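PDB 6NBO: N-isopropylammelide isopropylaminohydrolase from Burkholderia multivorans ATCC 17616, which belongs to the amidohydrolase family of metal-dependent enzymes and carries two zinc ions in a TIM-barrel fold. Local coordinates for residues I27-D32 and A363-V368; A57-V62 and C343-A348; A106-L111 and H139-T144; L116-T121 and P383-V388; T121-H126 and G150-Q155. All blocks are in the same frame, centred on the assembly; numbering follows the deposited sequence.

The contacts run from the barrel toward the smaller sheet of strands 11-17, 25-30, 33-38 and 48-51. Contact 5 lies deepest, its centre about 8 Å from that of the chain; Thr125 has its side chain about 9 Å from a zinc ion. Contact 4 shares Thr121 with it, and Leu61 of contact 2 meets residues 119-121, the bond from Leu61 N to Gly119 O being 2.8 Å long. Contact 1, its centre about 21 Å from that of the chain, is tied back by Arg364 NH1 to Glu153 OE1 (2.7 Å). Contact 3 packs two helices outside the strands of contact 5; its Val141 side chain is about 14 Å from a zinc ion.

Contact 1: I27-D32 and A363-V368; sequences ILIEGD and ARADVV. With EDO (1,2-ethanediol), chain L.
Ile29 packs on Ala365 where strand 25-30 passes the turn that leads into strand 367-370. Three carbons of Ile29 gather round one methyl: CG2 is nearest to Ala365 CB, at 3.6 Å, while CG1 and CD1 close in on the same atom. With CG1 anti to the carbonyl carbon (chi1 -70°), that branch lies beside the methyl as well. Packing slackens toward Val367: CD1 of Ile29 stands 4.2 Å from Val367 CG2, and CD1 of Ile27 stands 4.4 Å from Val367 CG1. Ala57 lies against both Ile27 and Val367, and Ile34 touches Ala365, so strands 56-66 and 33-38 add to the apolar part.

At the outer end the contact becomes polar. Ala365 N gives a nearly straight bond to Asp32 O (2.8 Å, 166° at the hydrogen), approaching from well above the carbonyl plane. The same oxygen also receives a CA-H...O contact from Arg364 CA at 3.4 Å. The Asp32 side chain is exposed; its OD2 lies near O2 of an ethanediol molecule, probably left from crystallisation. Arg364 NE donates to this O2 over 3.0 Å, near the guanidinium plane, whereas NH1 reaches inward to a salt bridge with Glu153. The Asp366 carboxylate is taken up by Thr121 OG1 and the backbone N of Ser391.

Ala365 is the centre of an inverse gamma turn, closed by Asp366 N on Arg364 O (2.8 Å). Through this turn strand 25-30 of the smaller sheet meets the segment leading into strand 367-370, an association of two parts found in many amidohydrolases.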
# COMPACT_ATOMS: atom_id res chain seq x y z
N ILE A 27 -11.17 9.07 -22.68
CA ILE A 27 -11.57 9.26 -21.29
C ILE A 27 -11.82 10.74 -21.09
O ILE A 27 -10.89 11.54 -21.18
CB ILE A 27 -10.50 8.75 -20.30
CG1 ILE A 27 -10.22 7.27 -20.52
CG2 ILE A 27 -10.95 9.00 -18.85
CD1 ILE A 27 -9.02 6.73 -19.67
N LEU A 28 -13.07 11.10 -20.81
CA LEU A 28 -13.43 12.47 -20.50
C LEU A 28 -13.43 12.66 -18.99
O LEU A 28 -14.10 11.91 -18.26
CB LEU A 28 -14.81 12.83 -21.06
CG LEU A 28 -15.29 14.25 -20.75
CD1 LEU A 28 -14.37 15.30 -21.38
CD2 LEU A 28 -16.74 14.47 -21.20
N ILE A 29 -12.71 13.67 -18.52
CA ILE A 29 -12.58 13.97 -17.11
C ILE A 29 -13.22 15.33 -16.87
O ILE A 29 -12.99 16.27 -17.64
CB ILE A 29 -11.10 13.98 -16.67
CG1 ILE A 29 -10.56 12.55 -16.69
CG2 ILE A 29 -10.93 14.65 -15.31
CD1 ILE A 29 -9.04 12.50 -16.80
N GLU A 30 -14.03 15.43 -15.82
CA GLU A 30 -14.52 16.74 -15.39
C GLU A 30 -14.39 16.85 -13.88
O GLU A 30 -14.76 15.93 -13.15
CB GLU A 30 -15.97 16.97 -15.84
CG GLU A 30 -16.09 16.95 -17.36
CD GLU A 30 -17.46 17.28 -17.87
OE1 GLU A 30 -18.40 17.37 -17.05
OE2 GLU A 30 -17.59 17.48 -19.11
N GLY A 31 -13.88 17.99 -13.41
CA GLY A 31 -13.59 18.10 -11.98
C GLY A 31 -12.60 17.01 -11.59
O GLY A 31 -11.63 16.74 -12.29
N ASP A 32 -12.85 16.33 -10.47
CA ASP A 32 -11.93 15.28 -10.05
C ASP A 32 -12.42 13.88 -10.39
O ASP A 32 -11.91 12.90 -9.83
CB ASP A 32 -11.63 15.40 -8.55
CG ASP A 32 -12.84 15.14 -7.68
OD1 ASP A 32 -13.96 15.09 -8.21
OD2 ASP A 32 -12.66 14.97 -6.46
N ALA A 363 -15.51 7.32 -11.11
CA ALA A 363 -14.29 7.09 -10.37
C ALA A 363 -13.50 8.39 -10.27
O ALA A 363 -13.64 9.30 -11.10
CB ALA A 363 -13.43 6.02 -11.04
N ARG A 364 -12.67 8.47 -9.23
CA ARG A 364 -11.70 9.55 -9.15
C ARG A 364 -10.79 9.51 -10.37
O ARG A 364 -10.31 8.44 -10.77
CB ARG A 364 -10.86 9.44 -7.87
CG ARG A 364 -9.91 10.64 -7.66
CD ARG A 364 -9.04 10.46 -6.40
NE ARG A 364 -9.87 10.32 -5.20
CZ ARG A 364 -9.45 9.79 -4.06
NH1 ARG A 364 -8.20 9.35 -3.93
NH2 ARG A 364 -10.29 9.68 -3.04
N ALA A 365 -10.56 10.67 -10.97
CA ALA A 365 -9.84 10.76 -12.24
C ALA A 365 -8.33 10.68 -12.00
O ALA A 365 -7.58 11.65 -12.14
CB ALA A 365 -10.22 12.03 -12.97
N ASP A 366 -7.88 9.47 -11.63
CA ASP A 366 -6.46 9.12 -11.57
C ASP A 366 -6.14 8.27 -12.79
O ASP A 366 -6.69 7.17 -12.94
CB ASP A 366 -6.12 8.35 -10.29
CG ASP A 366 -6.36 9.17 -9.01
OD1 ASP A 366 -6.70 10.37 -9.10
OD2 ASP A 366 -6.20 8.60 -7.91
N VAL A 367 -5.28 8.77 -13.67
CA VAL A 367 -5.00 8.11 -14.93
C VAL A 367 -3.50 8.16 -15.18
O VAL A 367 -2.88 9.21 -15.05
CB VAL A 367 -5.76 8.75 -16.12
CG1 VAL A 367 -5.50 7.95 -17.39
CG2 VAL A 367 -7.26 8.81 -15.84
N VAL A 368 -2.93 7.01 -15.55
CA VAL A 368 -1.50 6.86 -15.79
C VAL A 368 -1.35 6.28 -17.19
O VAL A 368 -1.87 5.20 -17.47
CB VAL A 368 -0.86 5.95 -14.73
CG1 VAL A 368 0.66 5.77 -14.98
CG2 VAL A 368 -1.12 6.51 -13.34
C1 EDO L . -13.35 10.68 -3.52
O1 EDO L . -13.70 9.38 -3.01
C2 EDO L . -13.10 10.60 -5.02
O2 EDO L . -12.51 11.82 -5.48

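Contact 2: A57-V62 and C343-A348; sequences ALPGLV and CVTHGA
Val62 meets the start of helix 346-352 through both its backbone and its side chain. Its N donates to Val344 O over 2.9 Å, a bond bent to 145° at the hydrogen, with the donor tilted from the carbonyl plane. On the side-chain part, CG1 lies 3.6 Å from Ala348 CB, and Val62 CB is almost as near to that methyl. CG1 is anti to the backbone N (chi1 -179°); the other branch, CG2, faces Thr345 O at 3.9 Å. Val62 is thus set between the last turn before the helix and the first turn within it. Its own carbonyl oxygen is buried here without a polar partner in the model, and Val344 CB packs close to it.

Beside this pair, Leu61 and Thr345 lie side by side and point the same way, CD2 of the leucine touching CG2 of the threonine at 3.7 Å. Farther along, Pro59 CG approaches His346 CE1 to 3.8 Å; the two side chains cross at about a right angle.

The next shell surrounds these groups. Thr345 occupies the N-cap position, but its hydroxyl bonds back to Leu341 O and makes no capping bond. Tyr357 touches Pro59, Val62 and Thr345, binds Gly60 O through its OH, and meets the His346 ring edge-to-face.

Helix 318-328 covers Leu61 and Val344, Met318 touching both. Strand 56-66 is bordered by strands 120-128 and 367-370, and the first turn of helix 346-352 packs between Val62 of strand 56-66 and Ile300 of strand 299-301, which touches Ala348.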
# COMPACT_ATOMS: atom_id res chain seq x y z
N ALA A 57 -3.82 3.14 -20.78
CA ALA A 57 -4.25 3.92 -19.63
C ALA A 57 -4.46 2.98 -18.45
O ALA A 57 -5.20 2.00 -18.55
CB ALA A 57 -5.53 4.70 -19.93
N LEU A 58 -3.79 3.27 -17.35
CA LEU A 58 -3.92 2.55 -16.09
C LEU A 58 -4.63 3.42 -15.07
O LEU A 58 -4.47 4.65 -15.08
CB LEU A 58 -2.54 2.16 -15.54
CG LEU A 58 -1.65 1.25 -16.38
CD1 LEU A 58 -0.23 1.14 -15.77
CD2 LEU A 58 -2.28 -0.14 -16.54
N PRO A 59 -5.42 2.84 -14.17
CA PRO A 59 -5.87 3.60 -13.00
C PRO A 59 -4.66 3.97 -12.15
O PRO A 59 -3.57 3.41 -12.32
CB PRO A 59 -6.79 2.61 -12.26
CG PRO A 59 -6.24 1.26 -12.63
CD PRO A 59 -5.71 1.40 -14.06
N GLY A 60 -4.84 4.94 -11.26
CA GLY A 60 -3.74 5.34 -10.40
C GLY A 60 -3.17 4.14 -9.66
O GLY A 60 -3.93 3.28 -9.22
N LEU A 61 -1.85 4.02 -9.56
CA LEU A 61 -1.27 2.88 -8.88
C LEU A 61 -1.41 3.06 -7.37
O LEU A 61 -1.65 4.17 -6.87
CB LEU A 61 0.21 2.70 -9.29
CG LEU A 61 0.41 2.64 -10.82
CD1 LEU A 61 1.89 2.45 -11.24
CD2 LEU A 61 -0.46 1.55 -11.45
N VAL A 62 -1.32 1.96 -6.63
CA VAL A 62 -1.56 1.95 -5.20
C VAL A 62 -0.35 1.34 -4.51
O VAL A 62 0.04 0.22 -4.83
CB VAL A 62 -2.83 1.16 -4.84
CG1 VAL A 62 -3.10 1.19 -3.33
CG2 VAL A 62 -4.04 1.72 -5.63
N CYS A 343 -2.59 -6.61 -7.85
CA CYS A 343 -2.13 -6.36 -6.48
C CYS A 343 -1.71 -4.92 -6.23
O CYS A 343 -1.61 -4.51 -5.06
CB CYS A 343 -0.95 -7.28 -6.14
SG CYS A 343 -1.39 -9.03 -6.13
N VAL A 344 -1.39 -4.15 -7.27
CA VAL A 344 -1.04 -2.74 -7.10
C VAL A 344 -2.04 -1.81 -7.78
O VAL A 344 -1.77 -0.62 -7.92
CB VAL A 344 0.40 -2.44 -7.58
CG1 VAL A 344 1.40 -3.39 -6.91
CG2 VAL A 344 0.53 -2.49 -9.11
N THR A 345 -3.20 -2.35 -8.18
CA THR A 345 -4.28 -1.52 -8.71
C THR A 345 -5.60 -1.90 -8.02
O THR A 345 -5.79 -1.58 -6.84
CB THR A 345 -4.38 -1.64 -10.24
OG1 THR A 345 -4.40 -3.02 -10.64
CG2 THR A 345 -3.16 -0.95 -10.91
N HIS A 346 -6.52 -2.55 -8.74
CA HIS A 346 -7.87 -2.75 -8.20
C HIS A 346 -7.87 -3.59 -6.92
O HIS A 346 -8.67 -3.33 -6.01
CB HIS A 346 -8.77 -3.42 -9.25
CG HIS A 346 -8.89 -2.63 -10.51
ND1 HIS A 346 -7.94 -2.68 -11.50
CD2 HIS A 346 -9.83 -1.75 -10.92
CE1 HIS A 346 -8.30 -1.88 -12.49
NE2 HIS A 346 -9.45 -1.31 -12.17
N GLY A 347 -7.01 -4.61 -6.85
CA GLY A 347 -6.97 -5.44 -5.66
C GLY A 347 -6.44 -4.69 -4.45
O GLY A 347 -7.00 -4.79 -3.35
N ALA A 348 -5.37 -3.92 -4.63
CA ALA A 348 -4.86 -3.09 -3.54
C ALA A 348 -5.90 -2.07 -3.09
O ALA A 348 -6.06 -1.83 -1.88
CB ALA A 348 -3.59 -2.35 -3.98

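Contact 3: A106-L111 and H139-T144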
# COMPACT_ATOMS: atom_id res chain seq x y z
N ALA A 106 10.76 15.91 5.37
CA ALA A 106 11.28 16.06 4.01
C ALA A 106 11.40 14.72 3.32
O ALA A 106 11.13 14.62 2.11
CB ALA A 106 12.64 16.78 4.04
N ALA A 107 11.75 13.68 4.06
CA ALA A 107 11.92 12.36 3.47
C ALA A 107 10.59 11.82 2.96
O ALA A 107 10.50 11.39 1.80
CB ALA A 107 12.52 11.40 4.50
N SER A 108 9.56 11.81 3.81
CA SER A 108 8.26 11.28 3.38
C SER A 108 7.69 12.08 2.22
O SER A 108 7.08 11.51 1.31
CB SER A 108 7.27 11.26 4.55
OG SER A 108 7.03 12.56 5.08
N LEU A 109 7.88 13.40 2.23
CA LEU A 109 7.35 14.22 1.15
C LEU A 109 8.06 13.91 -0.16
O LEU A 109 7.41 13.67 -1.18
CB LEU A 109 7.48 15.70 1.50
CG LEU A 109 6.93 16.69 0.46
CD1 LEU A 109 5.47 16.38 0.11
CD2 LEU A 109 7.05 18.10 1.00
N ALA A 110 9.39 13.86 -0.13
CA ALA A 110 10.16 13.52 -1.33
C ALA A 110 9.76 12.15 -1.87
O ALA A 110 9.55 11.99 -3.08
CB ALA A 110 11.66 13.57 -1.01
N LEU A 111 9.65 11.14 -1.00
CA LEU A 111 9.30 9.81 -1.49
C LEU A 111 7.86 9.76 -2.00
O LEU A 111 7.60 9.15 -3.05
CB LEU A 111 9.52 8.75 -0.40
CG LEU A 111 9.10 7.32 -0.77
CD1 LEU A 111 9.72 6.86 -2.09
CD2 LEU A 111 9.42 6.32 0.36
N HIS A 139 3.31 13.31 13.24
CA HIS A 139 3.09 14.71 12.88
C HIS A 139 3.80 15.06 11.57
O HIS A 139 3.27 15.82 10.76
CB HIS A 139 3.55 15.64 14.01
CG HIS A 139 2.65 15.63 15.20
ND1 HIS A 139 1.27 15.68 15.10
CD2 HIS A 139 2.92 15.58 16.53
CE1 HIS A 139 0.74 15.65 16.31
NE2 HIS A 139 1.71 15.59 17.19
N ARG A 140 5.01 14.53 11.35
CA ARG A 140 5.72 14.83 10.11
C ARG A 140 5.00 14.23 8.90
O ARG A 140 4.89 14.88 7.85
CB ARG A 140 7.16 14.32 10.18
CG ARG A 140 8.01 14.93 11.30
CD ARG A 140 8.26 16.43 11.13
NE ARG A 140 7.08 17.26 11.40
CZ ARG A 140 6.74 17.72 12.60
NH1 ARG A 140 5.64 18.45 12.73
NH2 ARG A 140 7.48 17.45 13.66
N VAL A 141 4.52 13.00 9.01
CA VAL A 141 3.79 12.40 7.90
C VAL A 141 2.44 13.09 7.70
O VAL A 141 1.99 13.26 6.56
CB VAL A 141 3.64 10.88 8.11
CG1 VAL A 141 2.79 10.26 7.00
CG2 VAL A 141 5.02 10.24 8.16
N LEU A 142 1.79 13.52 8.79
CA LEU A 142 0.55 14.29 8.64
C LEU A 142 0.80 15.60 7.88
O LEU A 142 -0.04 16.02 7.08
CB LEU A 142 -0.09 14.58 10.00
CG LEU A 142 -0.69 13.38 10.74
CD1 LEU A 142 -1.01 13.77 12.16
CD2 LEU A 142 -1.94 12.84 10.04
N ASP A 143 1.93 16.27 8.15
CA ASP A 143 2.29 17.45 7.37
C ASP A 143 2.42 17.10 5.90
O ASP A 143 1.91 17.83 5.03
CB ASP A 143 3.63 18.04 7.86
CG ASP A 143 3.55 18.68 9.23
OD1 ASP A 143 2.43 18.99 9.71
OD2 ASP A 143 4.62 18.89 9.83
N THR A 144 3.14 16.02 5.60
CA THR A 144 3.29 15.59 4.22
C THR A 144 1.94 15.32 3.58
O THR A 144 1.68 15.74 2.44
CB THR A 144 4.17 14.34 4.15
OG1 THR A 144 5.53 14.71 4.38
CG2 THR A 144 4.05 13.66 2.79
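Ser108 and Thr144 meet through their hydroxyls, the polar centre of a helix pair. Their oxygens, Ser108 OG and Thr144 OG1, lie 2.7 Å apart, a hydrogen-bonding distance. Thr144 OG1 lies anti to the carbonyl carbon (chi1 -74°), a setting that turns it to the serine, while its methyl, anti to the backbone N, lies against Leu109. Ser108 OG sits between its backbone N and carbonyl carbon (chi1 61°) and is also within hydrogen-bonding reach of its own helix, chiefly Ala104 O. The two buried hydroxyls thus lie together, next to backbone oxygens of the preceding turn.

Van der Waals contacts add to this. Thr144 CG2 rests 3.7 Å from Leu109 CA, and OG1 of the same threonine is 3.6 Å from Leu109 CB. The two side chains cross obliquely, with Leu109 CD1 reaching 4.1 Å from the threonine methyl CG2. Val141 adds a looser contact, its CG2 4.3 Å from Ser108 OG.

Within helix 136-147, Arg140 NH1 forms a salt bridge with Asp143 OD2 (3.1 Å), the acceptor nearly in the guanidinium plane, while NE reaches the same oxygen through a weak bond; Arg140 also touches Asp103. His139 CB lies over one face of that guanidinium, toward the rim.

The axes of the two short segments approach to 8.7 Å, their directions 36° apart. Toward the barrel, Val141 and Leu142 touch Ile156 of strand 153-159, and Leu111 touches Leu68 and Thr71 in a loop; helices 104-117 and 136-147 thus run as neighbours on the outside of the barrel strands.

Contact 4: L116-T121 and P383-V388; sequences LAAGTT and PVRRLV
Arg385 folds its side chain across the carbonyl of Ala118, the chain bent at chi2 (-48°) and again at chi3. Arg385 CG rests 3.3 Å from Ala118 O, and NH1 beyond it donates to that same oxygen over 2.9 Å, the oxygen lying 21° out of the guanidinium plane. The other donors, NE and NH2, hold Pro383 O side-on, both in the plane of the group, NE at 2.9 Å. Two backbone carbonyls thus fix the rotation of the guanidinium, and NH1 also forms a salt bridge with Asp317.

Val388 comes in from the other end of the segment. Its CG2 lies 3.8 Å from Gly119 CA, and CG1 faces Leu116 O at 3.7 Å. Gly119, at positive phi, is the C-prime residue of a Schellman motif that ends helix 104-117; Arg385 CG and Val388 CG2 pack close against this glycine. A water donates to Ala117 O and to Arg385 O (2.8 Å), bridging the two backbones.

The end of helix 104-117 thus packs against Val388 at the start of strand 387-390, with Val395 and Ala396 of strand 393-397 touching Val388, strand 367-370 alongside Arg385, and strand 120-128 starting directly after the turn.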
# COMPACT_ATOMS: atom_id res chain seq x y z
N LEU A 116 4.10 9.68 -6.68
CA LEU A 116 3.19 10.39 -7.58
C LEU A 116 3.76 10.49 -8.99
O LEU A 116 3.07 10.20 -9.98
CB LEU A 116 2.87 11.77 -7.03
CG LEU A 116 1.83 12.59 -7.82
CD1 LEU A 116 0.48 11.83 -7.92
CD2 LEU A 116 1.64 13.95 -7.19
N ALA A 117 5.04 10.89 -9.11
CA ALA A 117 5.64 11.04 -10.44
C ALA A 117 5.65 9.72 -11.21
O ALA A 117 5.62 9.71 -12.45
CB ALA A 117 7.06 11.59 -10.32
N ALA A 118 5.74 8.60 -10.50
CA ALA A 118 5.69 7.27 -11.09
C ALA A 118 4.27 6.69 -11.13
O ALA A 118 4.11 5.48 -11.32
CB ALA A 118 6.62 6.31 -10.33
N GLY A 119 3.24 7.52 -10.95
CA GLY A 119 1.87 7.09 -11.18
C GLY A 119 1.10 6.56 -9.97
O GLY A 119 -0.04 6.11 -10.14
N THR A 120 1.68 6.60 -8.77
CA THR A 120 0.98 6.14 -7.57
C THR A 120 0.25 7.32 -6.93
O THR A 120 0.87 8.32 -6.58
CB THR A 120 1.97 5.53 -6.58
OG1 THR A 120 2.44 4.28 -7.11
CG2 THR A 120 1.30 5.30 -5.21
N THR A 121 -1.08 7.20 -6.80
CA THR A 121 -1.89 8.30 -6.27
C THR A 121 -2.58 7.94 -4.96
O THR A 121 -3.33 8.75 -4.42
CB THR A 121 -2.94 8.72 -7.31
OG1 THR A 121 -3.77 7.59 -7.61
CG2 THR A 121 -2.26 9.20 -8.59
N PRO A 383 7.60 0.83 -18.29
CA PRO A 383 7.84 2.04 -19.08
C PRO A 383 7.58 3.30 -18.26
O PRO A 383 6.76 3.30 -17.34
CB PRO A 383 6.84 1.92 -20.25
CG PRO A 383 5.76 1.06 -19.74
CD PRO A 383 6.42 0.08 -18.78
N VAL A 384 8.29 4.37 -18.60
CA VAL A 384 8.11 5.64 -17.90
C VAL A 384 6.65 6.03 -17.95
O VAL A 384 5.95 5.75 -18.93
CB VAL A 384 9.01 6.72 -18.52
CG1 VAL A 384 8.57 7.03 -19.94
CG2 VAL A 384 9.00 7.99 -17.68
N ARG A 385 6.15 6.64 -16.87
CA ARG A 385 4.79 7.17 -16.91
C ARG A 385 4.78 8.40 -17.81
O ARG A 385 5.29 9.46 -17.43
CB ARG A 385 4.27 7.52 -15.52
CG ARG A 385 4.46 6.47 -14.45
CD ARG A 385 4.01 5.07 -14.88
NE ARG A 385 5.15 4.18 -15.15
CZ ARG A 385 5.75 3.44 -14.23
NH1 ARG A 385 5.34 3.46 -12.96
NH2 ARG A 385 6.77 2.66 -14.57
N ARG A 386 4.24 8.26 -19.02
CA ARG A 386 4.21 9.39 -19.93
C ARG A 386 3.37 10.53 -19.37
O ARG A 386 3.72 11.71 -19.52
CB ARG A 386 3.68 8.96 -21.29
CG ARG A 386 3.73 10.10 -22.29
CD ARG A 386 2.75 9.90 -23.40
NE ARG A 386 3.12 8.77 -24.23
CZ ARG A 386 2.30 8.21 -25.10
NH1 ARG A 386 1.06 8.67 -25.24
NH2 ARG A 386 2.70 7.18 -25.83
N LEU A 387 2.26 10.20 -18.71
CA LEU A 387 1.33 11.17 -18.16
C LEU A 387 0.78 10.62 -16.86
O LEU A 387 0.44 9.44 -16.78
CB LEU A 387 0.16 11.46 -19.11
CG LEU A 387 -0.87 12.48 -18.61
CD1 LEU A 387 -0.24 13.86 -18.54
CD2 LEU A 387 -2.09 12.50 -19.52
N VAL A 388 0.72 11.46 -15.82
CA VAL A 388 0.02 11.11 -14.60
C VAL A 388 -1.01 12.20 -14.37
O VAL A 388 -0.68 13.40 -14.34
CB VAL A 388 0.95 10.96 -13.38
CG1 VAL A 388 0.15 10.55 -12.15
CG2 VAL A 388 2.05 9.92 -13.66
O HOH W 1 5.17 11.09 -15.10

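Contact 5: T121-H126 and G150-Q155; sequences TRIRTH and GQVEIQ. With EDO (1,2-ethanediol), chain J.
Gln155 OE1 is gripped by two nitrogens of Arg124, NE at 2.8 Å and NH2 at 2.9 Å. Both donors hold the oxygen in the guanidinium plane, NE nearly in line with the amide C=O, while the guanidinium and amide planes stand 34° apart. Arg124 reaches there with its chain bent at chi3 (-72°); its remaining NH1 goes to Asp216 and Thr247, and Gln155 NE2 to Cys352 O.

On the same face, one of two modelled conformers of Arg122 forms a salt bridge from NH1 to Glu153 OE1 at 3.1 Å, a less certain pair; Arg364 also binds this oxygen, and Arg122 NH1 reaches Asp355 O. On the other face Ile123 CD1 packs against Val152 CG1 (3.7 Å), and Thr125 CG2 against Ile154 CG2 (3.8 Å).

Parallel backbone bonds join the strands, among them Ile123 N to Glu153 O (2.8 Å) and Thr125 N to Gln155 O (2.9 Å). Strands 120-128 and 153-159 belong to a beta-alpha-beta unit of the barrel, with helix 136-147 between them. The face of Arg122, Arg124, Glu153 and Gln155 is thus polar, its arginines buried and Glu153 and Gln155 partly exposed; shared acceptors and paired charges probably offset the cost of burying the arginines.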
# COMPACT_ATOMS: atom_id res chain seq x y z
N THR A 121 -1.08 7.20 -6.80
CA THR A 121 -1.89 8.30 -6.27
C THR A 121 -2.58 7.94 -4.96
O THR A 121 -3.33 8.75 -4.42
CB THR A 121 -2.94 8.72 -7.31
OG1 THR A 121 -3.77 7.59 -7.61
CG2 THR A 121 -2.26 9.20 -8.59
N ARG A 122 -2.36 6.72 -4.47
CA ARG A 122 -2.94 6.25 -3.22
C ARG A 122 -1.88 5.45 -2.48
O ARG A 122 -1.28 4.54 -3.06
CB ARG A 122 -4.17 5.40 -3.50
CG ARG A 122 -5.22 6.15 -4.32
CD ARG A 122 -6.55 5.56 -4.20
NE ARG A 122 -7.45 5.94 -5.28
CZ ARG A 122 -8.74 6.18 -5.09
NH1 ARG A 122 -9.23 6.14 -3.86
NH2 ARG A 122 -9.54 6.48 -6.11
N ILE A 123 -1.64 5.79 -1.22
CA ILE A 123 -0.58 5.16 -0.43
C ILE A 123 -1.11 4.81 0.95
O ILE A 123 -1.69 5.67 1.63
CB ILE A 123 0.65 6.09 -0.28
CG1 ILE A 123 1.18 6.56 -1.64
CG2 ILE A 123 1.72 5.41 0.60
CD1 ILE A 123 2.42 7.49 -1.54
N ARG A 124 -0.90 3.57 1.38
CA ARG A 124 -1.03 3.20 2.79
C ARG A 124 0.36 3.12 3.40
O ARG A 124 1.18 2.30 2.98
CB ARG A 124 -1.77 1.87 2.98
CG ARG A 124 -1.80 1.43 4.46
CD ARG A 124 -2.64 0.16 4.69
NE ARG A 124 -4.07 0.43 4.53
CZ ARG A 124 -5.03 -0.43 4.83
NH1 ARG A 124 -4.72 -1.63 5.33
NH2 ARG A 124 -6.30 -0.09 4.63
N THR A 125 0.63 3.96 4.38
CA THR A 125 1.92 3.96 5.04
C THR A 125 1.74 3.67 6.52
O THR A 125 0.80 4.14 7.16
CB THR A 125 2.68 5.29 4.87
OG1 THR A 125 3.99 5.15 5.47
CG2 THR A 125 1.94 6.45 5.55
N HIS A 126 2.64 2.85 7.03
CA HIS A 126 2.80 2.72 8.46
C HIS A 126 3.73 3.84 8.93
O HIS A 126 4.57 4.33 8.16
CB HIS A 126 3.36 1.34 8.79
CG HIS A 126 2.45 0.23 8.32
ND1 HIS A 126 1.75 -0.58 9.18
CD2 HIS A 126 2.10 -0.16 7.07
CE1 HIS A 126 1.01 -1.43 8.49
NE2 HIS A 126 1.20 -1.19 7.20
N GLY A 150 -5.35 16.33 -2.35
CA GLY A 150 -5.78 16.46 -3.72
C GLY A 150 -4.81 15.92 -4.75
O GLY A 150 -5.09 16.01 -5.96
N GLN A 151 -3.67 15.36 -4.33
CA GLN A 151 -2.62 14.84 -5.20
C GLN A 151 -2.30 13.39 -4.90
O GLN A 151 -2.16 12.58 -5.83
CB GLN A 151 -1.35 15.67 -5.05
CG GLN A 151 -1.55 17.11 -5.52
CD GLN A 151 -0.26 17.90 -5.55
OE1 GLN A 151 0.58 17.76 -4.67
NE2 GLN A 151 -0.12 18.75 -6.56
N VAL A 152 -2.13 13.04 -3.63
CA VAL A 152 -1.93 11.66 -3.19
C VAL A 152 -2.83 11.46 -1.98
O VAL A 152 -2.75 12.23 -1.02
CB VAL A 152 -0.47 11.38 -2.79
CG1 VAL A 152 -0.29 9.89 -2.41
CG2 VAL A 152 0.50 11.79 -3.90
N GLU A 153 -3.66 10.43 -2.02
CA GLU A 153 -4.42 10.05 -0.84
C GLU A 153 -3.59 9.09 0.00
O GLU A 153 -3.07 8.09 -0.50
CB GLU A 153 -5.74 9.40 -1.24
CG GLU A 153 -6.55 8.96 -0.04
CD GLU A 153 -7.80 8.19 -0.42
OE1 GLU A 153 -8.04 7.97 -1.63
OE2 GLU A 153 -8.54 7.81 0.50
N ILE A 154 -3.45 9.39 1.29
CA ILE A 154 -2.53 8.65 2.14
C ILE A 154 -3.29 8.16 3.35
O ILE A 154 -3.84 8.96 4.11
CB ILE A 154 -1.32 9.52 2.56
CG1 ILE A 154 -0.56 10.02 1.32
CG2 ILE A 154 -0.37 8.69 3.45
CD1 ILE A 154 0.67 10.92 1.67
N GLN A 155 -3.35 6.83 3.52
CA GLN A 155 -3.81 6.20 4.75
C GLN A 155 -2.62 6.01 5.67
O GLN A 155 -1.55 5.59 5.23
CB GLN A 155 -4.47 4.85 4.47
CG GLN A 155 -5.76 4.93 3.66
CD GLN A 155 -6.30 3.55 3.30
OE1 GLN A 155 -5.63 2.53 3.49
NE2 GLN A 155 -7.51 3.51 2.77
C1 EDO J . -6.82 13.02 -1.11
O1 EDO J . -5.67 13.88 -1.05
C2 EDO J . -7.40 13.05 -2.52
O2 EDO J . -6.33 13.10 -3.46